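Local coordinates for Lys-gingipain catalytic subunit (Porphyromonas gingivalis, PDB 4RBM), which cleaves proteins after lysine residues as a secreted, calcium-binding cysteine endopeptidase of family C25, represented here by its catalytic and C-terminal Ig-like domains, at residues A[217-222]-A[251-256]; A[279-284]-A[354-359]. All coordinates share one frame; numbering follows the deposited sequence.

Interaction 1 of 2, residues A[217-222]-A[251-256]; sequences GSETAW and TAQFDY. With CA (calcium ion), chain B.
Tyr256 swings its ring toward Glu219 because CG lies anti to the backbone N (chi1 -173°). Glu219 meets it with a chain bent at chi2 (89°), which lays CG over the middle of the ring. This is a CH-pi contact, with Glu219 CG 3.7 Å from the Tyr256 ring centroid. The carboxylate follows the ring, stacked on it with the planes 22° apart, and Glu219 OE2 comes 3.6 Å from Tyr256 CE1. A water ties the far end: it donates to Glu219 OE2 and to Gln253 OE1, each at 2.6 Å, which would restrain the carboxylate's rotation. Gln253 NE2 is hydrogen-bonded to Ser280 O. At the other end, Thr251 pushes its methyl into the hairpin. Thr251 CG2 lies 3.3 Å from Ser218 O and 3.5 Å from Ala221 O, and it meets the Trp222 ring at its edge, in plane. Tyr276 OH bonds both Thr251 OG1 and Trp222 NE1. Phe254 O binds the calcium ion at 2.3 Å, alongside Asp85, Glu263 and waters. The arrangement joins a type I turn with an ST turn at Ser218 to the calcium-binding loop, close in sequence to the nucleophile Cys249 and the probable proton donor His216 of the gingipain active site.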
ATOM      1  N   GLY A 217     -14.396  14.045  -6.782  1.00 11.49           N
ATOM      2  CA  GLY A 217     -13.304  14.505  -5.934  1.00 10.75           C
ATOM      3  C   GLY A 217     -12.730  15.823  -6.406  1.00 14.10           C
ATOM      4  O   GLY A 217     -12.959  16.260  -7.545  1.00 13.56           O
ATOM      5  N   SER A 218     -11.993  16.470  -5.517  1.00 10.39           N
ATOM      6  CA  SER A 218     -11.270  17.703  -5.838  1.00 10.64           C
ATOM      7  C   SER A 218      -9.872  17.513  -5.293  1.00 13.25           C
ATOM      8  O   SER A 218      -9.606  16.478  -4.655  1.00 11.38           O
ATOM      9  CB  SER A 218     -11.966  18.937  -5.270  1.00 14.69           C
ATOM     10  OG  SER A 218     -11.607  19.160  -3.919  1.00 17.46           O
ATOM     11  N   GLU A 219      -8.960  18.454  -5.541  1.00 11.05           N
ATOM     12  CA  GLU A 219      -7.590  18.274  -5.027  1.00 10.45           C
ATOM     13  C   GLU A 219      -7.577  18.171  -3.506  1.00 13.84           C
ATOM     14  O   GLU A 219      -6.682  17.536  -2.972  1.00 11.88           O
ATOM     15  CB  GLU A 219      -6.654  19.435  -5.447  1.00 12.16           C
ATOM     16  CG  GLU A 219      -6.626  19.704  -6.944  1.00 13.74           C
ATOM     17  CD  GLU A 219      -7.664  20.679  -7.482  1.00 23.35           C
ATOM     18  OE1 GLU A 219      -8.722  20.870  -6.839  1.00 15.80           O
ATOM     19  OE2 GLU A 219      -7.445  21.196  -8.602  1.00 17.15           O
ATOM     20  N   THR A 220      -8.554  18.801  -2.811  1.00 12.09           N
ATOM     21  CA  THR A 220      -8.514  18.833  -1.348  1.00 11.21           C
ATOM     22  C   THR A 220      -9.766  18.236  -0.696  1.00 13.95           C
ATOM     23  O   THR A 220     -10.037  18.552   0.462  1.00 14.33           O
ATOM     24  CB  THR A 220      -8.326  20.294  -0.914  1.00 14.62           C
ATOM     25  OG1 THR A 220      -9.396  21.050  -1.492  1.00 16.78           O
ATOM     26  CG2 THR A 220      -6.943  20.876  -1.364  1.00 14.25           C
ATOM     27  N   ALA A 221     -10.519  17.368  -1.412  1.00 10.69           N
ATOM     28  CA  ALA A 221     -11.746  16.806  -0.839  1.00 10.58           C
ATOM     29  C   ALA A 221     -12.335  15.649  -1.607  1.00 13.92           C
ATOM     30  O   ALA A 221     -12.195  15.544  -2.832  1.00 12.65           O
ATOM     31  CB  ALA A 221     -12.821  17.893  -0.782  1.00 11.72           C
ATOM     32  N   TRP A 222     -13.079  14.809  -0.855  1.00 11.72           N
ATOM     33  CA  TRP A 222     -14.101  13.881  -1.319  1.00 10.56           C
ATOM     34  C   TRP A 222     -15.275  14.851  -1.393  1.00 13.96           C
ATOM     35  O   TRP A 222     -15.590  15.479  -0.379  1.00 12.84           O
ATOM     36  CB  TRP A 222     -14.293  12.729  -0.324  1.00  9.95           C
ATOM     37  CG  TRP A 222     -13.200  11.704  -0.371  1.00 10.47           C
ATOM     38  CD1 TRP A 222     -12.163  11.634  -1.260  1.00 12.87           C
ATOM     39  CD2 TRP A 222     -13.047  10.594   0.512  1.00 10.15           C
ATOM     40  NE1 TRP A 222     -11.393  10.535  -0.999  1.00 11.11           N
ATOM     41  CE2 TRP A 222     -11.927   9.861   0.070  1.00 12.49           C
ATOM     42  CE3 TRP A 222     -13.814  10.085   1.577  1.00 11.27           C
ATOM     43  CZ2 TRP A 222     -11.510   8.672   0.695  1.00 11.90           C
ATOM     44  CZ3 TRP A 222     -13.382   8.929   2.216  1.00 11.82           C
ATOM     45  CH2 TRP A 222     -12.269   8.213   1.749  1.00 11.87           C
ATOM     46  N   THR A 251      -7.731  13.720  -6.050  1.00  9.83           N
ATOM     47  CA  THR A 251      -7.371  13.827  -4.616  1.00  9.07           C
ATOM     48  C   THR A 251      -5.888  13.503  -4.334  1.00 11.74           C
ATOM     49  O   THR A 251      -5.399  13.812  -3.244  1.00 10.29           O
ATOM     50  CB  THR A 251      -8.237  12.929  -3.750  1.00 10.08           C
ATOM     51  OG1 THR A 251      -8.029  11.563  -4.138  1.00 10.48           O
ATOM     52  CG2 THR A 251      -9.722  13.299  -3.814  1.00 11.57           C
ATOM     53  N   ALA A 252      -5.207  12.820  -5.265  1.00  9.17           N
ATOM     54  CA  ALA A 252      -3.799  12.473  -5.085  1.00  9.45           C
ATOM     55  C   ALA A 252      -2.921  13.333  -6.015  1.00 11.54           C
ATOM     56  O   ALA A 252      -1.853  12.889  -6.406  1.00 11.39           O
ATOM     57  CB  ALA A 252      -3.570  10.971  -5.342  1.00 10.00           C
ATOM     58  N   GLN A 253      -3.364  14.570  -6.351  1.00  7.61           N
ATOM     59  CA  GLN A 253      -2.580  15.437  -7.237  1.00  7.57           C
ATOM     60  C   GLN A 253      -1.538  16.115  -6.361  1.00 11.05           C
ATOM     61  O   GLN A 253      -1.718  17.257  -5.935  1.00 11.87           O
ATOM     62  CB  GLN A 253      -3.492  16.416  -7.992  1.00  7.73           C
ATOM     63  CG  GLN A 253      -2.778  17.109  -9.144  1.00 11.67           C
ATOM     64  CD  GLN A 253      -3.723  17.957  -9.939  1.00 18.07           C
ATOM     65  OE1 GLN A 253      -3.657  19.186  -9.875  1.00 14.76           O
ATOM     66  NE2 GLN A 253      -4.629  17.325 -10.706  1.00 10.68           N
ATOM     67  N   PHE A 254      -0.458  15.383  -6.069  1.00  9.54           N
ATOM     68  CA  PHE A 254       0.504  15.786  -5.040  1.00  8.83           C
ATOM     69  C   PHE A 254       1.472  16.938  -5.416  1.00 11.38           C
ATOM     70  O   PHE A 254       2.284  17.287  -4.561  1.00 12.02           O
ATOM     71  CB  PHE A 254       1.302  14.571  -4.521  1.00  9.25           C
ATOM     72  CG  PHE A 254       2.050  13.799  -5.572  1.00  9.86           C
ATOM     73  CD1 PHE A 254       1.458  12.713  -6.212  1.00 11.61           C
ATOM     74  CD2 PHE A 254       3.331  14.183  -5.961  1.00 10.67           C
ATOM     75  CE1 PHE A 254       2.150  12.005  -7.212  1.00 12.89           C
ATOM     76  CE2 PHE A 254       4.022  13.473  -6.956  1.00 14.35           C
ATOM     77  CZ  PHE A 254       3.427  12.397  -7.576  1.00 12.39           C
ATOM     78  N   ASP A 255       1.366  17.555  -6.607  1.00  8.71           N
ATOM     79  CA  ASP A 255       2.161  18.739  -6.937  1.00  9.48           C
ATOM     80  C   ASP A 255       1.243  19.991  -6.896  1.00 13.33           C
ATOM     81  O   ASP A 255       1.623  21.046  -7.369  1.00 12.34           O
ATOM     82  CB  ASP A 255       2.859  18.598  -8.318  1.00 11.46           C
ATOM     83  CG  ASP A 255       1.956  18.803  -9.514  1.00 15.99           C
ATOM     84  OD1 ASP A 255       0.742  18.467  -9.418  1.00 14.61           O
ATOM     85  OD2 ASP A 255       2.456  19.264 -10.555  1.00 16.50           O
ATOM     86  N   TYR A 256       0.020  19.847  -6.382  1.00 11.68           N
ATOM     87  CA  TYR A 256      -0.922  20.966  -6.278  1.00 11.99           C
ATOM     88  C   TYR A 256      -0.352  22.107  -5.372  1.00 15.74           C
ATOM     89  O   TYR A 256       0.584  21.887  -4.574  1.00 13.56           O
ATOM     90  CB  TYR A 256      -2.274  20.449  -5.754  1.00 12.16           C
ATOM     91  CG  TYR A 256      -3.371  21.486  -5.753  1.00 14.10           C
ATOM     92  CD1 TYR A 256      -3.814  22.068  -6.942  1.00 16.49           C
ATOM     93  CD2 TYR A 256      -4.043  21.813  -4.578  1.00 15.76           C
ATOM     94  CE1 TYR A 256      -4.829  23.024  -6.947  1.00 18.40           C
ATOM     95  CE2 TYR A 256      -5.068  22.760  -4.571  1.00 17.25           C
ATOM     96  CZ  TYR A 256      -5.471  23.348  -5.761  1.00 24.28           C
ATOM     97  OH  TYR A 256      -6.480  24.281  -5.743  1.00 24.95           O
TER
HETATM   98 CA    CA B 701       2.474  18.220  -2.431  1.00 11.49          CA
HETATM   99  O   HOH W   1      -5.302  21.174 -10.084  1.00 20.79           O
HETATM  100  O   HOH W   2       0.455  19.407  -3.338  1.00 12.75           O
HETATM  101  O   HOH W   3       1.982  20.066  -0.824  1.00 12.05           O
HETATM  102  O   HOH W   4       3.697  19.972  -3.738  1.00 11.61           O

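Interaction 2 of 2, residues A[279-284]-A[354-359]; sequences SSPNSY and WEAYHV. With CKC ((3S)-3,7-diaminoheptan-2-one), chain R.
This is a buried backbone-led contact at the edge of the six-stranded mixed sheet. Strand 273-279 ends here beside the antiparallel edge strand 357-361, which starts directly after helix 350-356. Ser279 and Tyr357 form a non-hydrogen-bonded antiparallel pair, with their CA atoms 4.3 Å apart. Both side chains lie on the same face of the sheet. Ser279 CB sits over the centre of the Tyr357 ring in a CH-pi contact, 4.2 Å from the centroid. Ser279 OG turns back on its own segment, anti to the backbone N (chi1 -178°), and donates to Pro281 O at 2.8 Å from above the carbonyl plane.

The polar centre is Ala356 O. Ser280 N reaches it at 2.9 Å in a nearly straight bond (173°). His358 ND1 also donates to Ala356 O at 2.9 Å, more bent (141°), and comes from the opposite face of the carbonyl plane. The oxygen lies close to the ring plane of His358. Beside this centre, Pro281 CG packs on Ala356 CB at 3.6 Å.

Ser283 CB approaches Tyr357 OH, and Asp288 is hydrogen-bonded to both hydroxyls, Ser283 OG and Tyr357 OH. The backbone of Ser283 lies against the bound ligand CKC ((3S)-3,7-diaminoheptan-2-one), with its O 3.2 Å from CKC CAL. Asp288 also binds CKC, so it links this contact to the ligand pocket. Two donors thus grip one buried carbonyl at the end of the helix, and the bond from His358 is consistent with a proton on ND1 and would restrain the rotation of the imidazole.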
ATOM      1  N   SER A 279      -6.120   9.166  -7.315  1.00  9.97           N
ATOM      2  CA  SER A 279      -5.697   9.600  -8.642  1.00  9.07           C
ATOM      3  C   SER A 279      -5.155  11.036  -8.660  1.00 10.05           C
ATOM      4  O   SER A 279      -5.753  11.933  -8.064  1.00  8.78           O
ATOM      5  CB  SER A 279      -6.882   9.493  -9.601  1.00  9.40           C
ATOM      6  OG  SER A 279      -6.538   9.847 -10.932  1.00 11.49           O
ATOM      7  N   SER A 280      -4.037  11.249  -9.379  1.00  9.28           N
ATOM      8  CA  SER A 280      -3.447  12.572  -9.582  1.00  9.36           C
ATOM      9  C   SER A 280      -4.318  13.383 -10.609  1.00 12.14           C
ATOM     10  O   SER A 280      -4.746  14.497 -10.267  1.00 10.56           O
ATOM     11  CB  SER A 280      -1.995  12.455 -10.018  1.00 10.27           C
ATOM     12  OG  SER A 280      -1.542  13.705 -10.510  1.00 13.74           O
ATOM     13  N   PRO A 281      -4.674  12.837 -11.801  1.00  8.92           N
ATOM     14  CA  PRO A 281      -5.599  13.559 -12.700  1.00  8.72           C
ATOM     15  C   PRO A 281      -7.045  13.121 -12.435  1.00 11.09           C
ATOM     16  O   PRO A 281      -7.322  12.437 -11.444  1.00  9.72           O
ATOM     17  CB  PRO A 281      -5.149  13.058 -14.075  1.00 10.42           C
ATOM     18  CG  PRO A 281      -4.944  11.569 -13.790  1.00 13.04           C
ATOM     19  CD  PRO A 281      -4.208  11.590 -12.450  1.00  8.33           C
ATOM     20  N   ASN A 282      -7.956  13.449 -13.351  1.00 10.98           N
ATOM     21  CA  ASN A 282      -9.330  12.950 -13.237  1.00 11.92           C
ATOM     22  C   ASN A 282      -9.339  11.432 -13.341  1.00 15.27           C
ATOM     23  O   ASN A 282      -8.495  10.862 -14.041  1.00 14.27           O
ATOM     24  CB  ASN A 282     -10.179  13.516 -14.388  1.00 14.20           C
ATOM     25  CG  ASN A 282     -10.592  14.960 -14.232  1.00 19.28           C
ATOM     26  OD1 ASN A 282     -10.450  15.573 -13.172  1.00 17.76           O
ATOM     27  ND2 ASN A 282     -11.050  15.561 -15.327  1.00 16.51           N
ATOM     28  N   SER A 283     -10.267  10.778 -12.634  1.00 11.64           N
ATOM     29  CA  SER A 283     -10.509   9.352 -12.831  1.00 11.20           C
ATOM     30  C   SER A 283     -11.812   9.271 -13.613  1.00 12.10           C
ATOM     31  O   SER A 283     -12.529  10.281 -13.733  1.00 11.47           O
ATOM     32  CB  SER A 283     -10.560   8.566 -11.516  1.00 12.65           C
ATOM     33  OG  SER A 283     -11.755   8.893 -10.830  1.00 14.15           O
ATOM     34  N   TYR A 284     -12.078   8.129 -14.222  1.00  8.76           N
ATOM     35  CA  TYR A 284     -13.267   7.991 -15.056  1.00 10.01           C
ATOM     36  C   TYR A 284     -14.177   6.934 -14.467  1.00 13.43           C
ATOM     37  O   TYR A 284     -13.695   5.980 -13.842  1.00 11.86           O
ATOM     38  CB  TYR A 284     -12.892   7.694 -16.518  1.00 10.91           C
ATOM     39  CG  TYR A 284     -12.343   8.910 -17.236  1.00 13.05           C
ATOM     40  CD1 TYR A 284     -11.071   9.411 -16.937  1.00 14.18           C
ATOM     41  CD2 TYR A 284     -13.097   9.575 -18.198  1.00 14.14           C
ATOM     42  CE1 TYR A 284     -10.574  10.545 -17.574  1.00 14.74           C
ATOM     43  CE2 TYR A 284     -12.586  10.674 -18.879  1.00 15.29           C
ATOM     44  CZ  TYR A 284     -11.347  11.183 -18.530  1.00 17.84           C
ATOM     45  OH  TYR A 284     -10.861  12.267 -19.204  1.00 19.65           O
ATOM     46  N   TRP A 354      -2.318   3.801 -15.429  1.00  9.55           N
ATOM     47  CA  TRP A 354      -1.022   3.498 -14.796  1.00  9.28           C
ATOM     48  C   TRP A 354      -0.286   4.788 -14.433  1.00 10.62           C
ATOM     49  O   TRP A 354       0.377   4.849 -13.383  1.00 10.40           O
ATOM     50  CB  TRP A 354      -0.170   2.602 -15.709  1.00  9.04           C
ATOM     51  CG  TRP A 354      -0.683   1.196 -15.738  1.00  9.71           C
ATOM     52  CD1 TRP A 354      -1.477   0.627 -16.690  1.00 12.02           C
ATOM     53  CD2 TRP A 354      -0.469   0.187 -14.739  1.00  9.37           C
ATOM     54  NE1 TRP A 354      -1.758  -0.678 -16.353  1.00 11.04           N
ATOM     55  CE2 TRP A 354      -1.129  -0.984 -15.178  1.00 12.50           C
ATOM     56  CE3 TRP A 354       0.205   0.167 -13.506  1.00 10.16           C
ATOM     57  CZ2 TRP A 354      -1.148  -2.162 -14.417  1.00 11.36           C
ATOM     58  CZ3 TRP A 354       0.157  -0.982 -12.742  1.00 11.47           C
ATOM     59  CH2 TRP A 354      -0.499  -2.137 -13.204  1.00 12.05           C
ATOM     60  N   GLU A 355      -0.497   5.855 -15.210  1.00  7.82           N
ATOM     61  CA  GLU A 355       0.038   7.183 -14.831  1.00  7.87           C
ATOM     62  C   GLU A 355      -0.776   7.872 -13.735  1.00 10.59           C
ATOM     63  O   GLU A 355      -0.238   8.722 -13.036  1.00 10.18           O
ATOM     64  CB  GLU A 355       0.037   8.143 -16.027  1.00  8.74           C
ATOM     65  CG  GLU A 355       1.036   7.825 -17.118  1.00  8.90           C
ATOM     66  CD  GLU A 355       1.065   8.886 -18.207  1.00 13.74           C
ATOM     67  OE1 GLU A 355       0.076   9.640 -18.363  1.00 12.92           O
ATOM     68  OE2 GLU A 355       2.107   8.985 -18.887  1.00 14.14           O
ATOM     69  N   ALA A 356      -2.090   7.576 -13.635  1.00  6.48           N
ATOM     70  CA  ALA A 356      -3.015   8.303 -12.772  1.00  6.56           C
ATOM     71  C   ALA A 356      -2.944   7.935 -11.294  1.00 11.36           C
ATOM     72  O   ALA A 356      -2.793   8.826 -10.432  1.00  9.96           O
ATOM     73  CB  ALA A 356      -4.461   8.084 -13.250  1.00  7.23           C
ATOM     74  N   TYR A 357      -3.095   6.649 -11.000  1.00  9.21           N
ATOM     75  CA  TYR A 357      -3.185   6.189  -9.611  1.00  8.21           C
ATOM     76  C   TYR A 357      -1.830   6.127  -8.910  1.00 11.09           C
ATOM     77  O   TYR A 357      -0.810   5.735  -9.484  1.00 10.13           O
ATOM     78  CB  TYR A 357      -3.929   4.844  -9.516  1.00  9.22           C
ATOM     79  CG  TYR A 357      -5.438   5.024  -9.398  1.00  9.68           C
ATOM     80  CD1 TYR A 357      -6.234   5.185 -10.535  1.00 10.24           C
ATOM     81  CD2 TYR A 357      -6.052   5.128  -8.151  1.00 10.07           C
ATOM     82  CE1 TYR A 357      -7.617   5.383 -10.431  1.00 13.38           C
ATOM     83  CE2 TYR A 357      -7.428   5.346  -8.033  1.00 10.70           C
ATOM     84  CZ  TYR A 357      -8.211   5.450  -9.176  1.00 15.49           C
ATOM     85  OH  TYR A 357      -9.577   5.628  -9.064  1.00 12.15           O
ATOM     86  N   HIS A 358      -1.852   6.504  -7.626  1.00  6.88           N
ATOM     87  CA  HIS A 358      -0.667   6.587  -6.788  1.00  7.04           C
ATOM     88  C   HIS A 358      -0.943   6.087  -5.406  1.00 11.74           C
ATOM     89  O   HIS A 358      -2.078   6.162  -4.941  1.00 10.59           O
ATOM     90  CB  HIS A 358      -0.223   8.050  -6.669  1.00  8.36           C
ATOM     91  CG  HIS A 358       0.455   8.564  -7.895  1.00 10.69           C
ATOM     92  ND1 HIS A 358      -0.266   9.004  -8.978  1.00 11.82           N
ATOM     93  CD2 HIS A 358       1.775   8.651  -8.180  1.00 11.44           C
ATOM     94  CE1 HIS A 358       0.629   9.345  -9.895  1.00 11.14           C
ATOM     95  NE2 HIS A 358       1.869   9.168  -9.448  1.00 10.81           N
ATOM     96  N   VAL A 359       0.110   5.645  -4.725  1.00  8.80           N
ATOM     97  CA  VAL A 359       0.049   5.351  -3.303  1.00  6.89           C
ATOM     98  C   VAL A 359       0.764   6.501  -2.615  1.00 10.66           C
ATOM     99  O   VAL A 359       1.901   6.834  -2.991  1.00  9.63           O
ATOM    100  CB  VAL A 359       0.641   3.977  -2.871  1.00  9.61           C
ATOM    101  CG1 VAL A 359       0.674   3.867  -1.334  1.00  9.30           C
ATOM    102  CG2 VAL A 359      -0.140   2.814  -3.477  1.00  9.10           C
TER
HETATM  103  CAK CKC R 717     -13.876  13.233 -10.120  1.00 27.98           C
HETATM  104  C   CKC R 717     -15.267  13.354 -10.657  1.00 37.69           C
HETATM  105  O   CKC R 717     -15.890  14.384 -10.438  1.00 41.84           O
HETATM  106  CA  CKC R 717     -15.716  12.416 -11.784  1.00 39.87           C
HETATM  107  N   CKC R 717     -15.238  13.218 -12.880  1.00 43.78           N
HETATM  108  CAL CKC R 717     -15.084  11.005 -11.887  1.00 36.55           C
HETATM  109  CAH CKC R 717     -15.537  10.121 -10.740  1.00 30.98           C
HETATM  110  CAG CKC R 717     -15.274   8.638 -11.001  1.00 23.46           C
HETATM  111  CAI CKC R 717     -15.735   7.979  -9.705  1.00 19.36           C
HETATM  112  NAM CKC R 717     -15.425   6.538  -9.588  1.00 16.10           N

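In the fold
From the N terminus, interaction 1 comes first: 251-256 returns to the hairpin at 217-222 and closes a loop that includes strand 242-247. Interaction 2 opens later, after strand 273-279, and closes a longer excursion, about half helix and without strands, when 354-359 comes back to 279-284. The two are in series and neither nests in or crosses the other. The centres of interaction 1 and interaction 2 lie about 10 Å apart, and the two contacts touch directly. Ala252 N probably bonds to Ser279 O, and the Phe254 ring packs against His358. Together they join the hairpin, the calcium loop and the sheet edge around the active site.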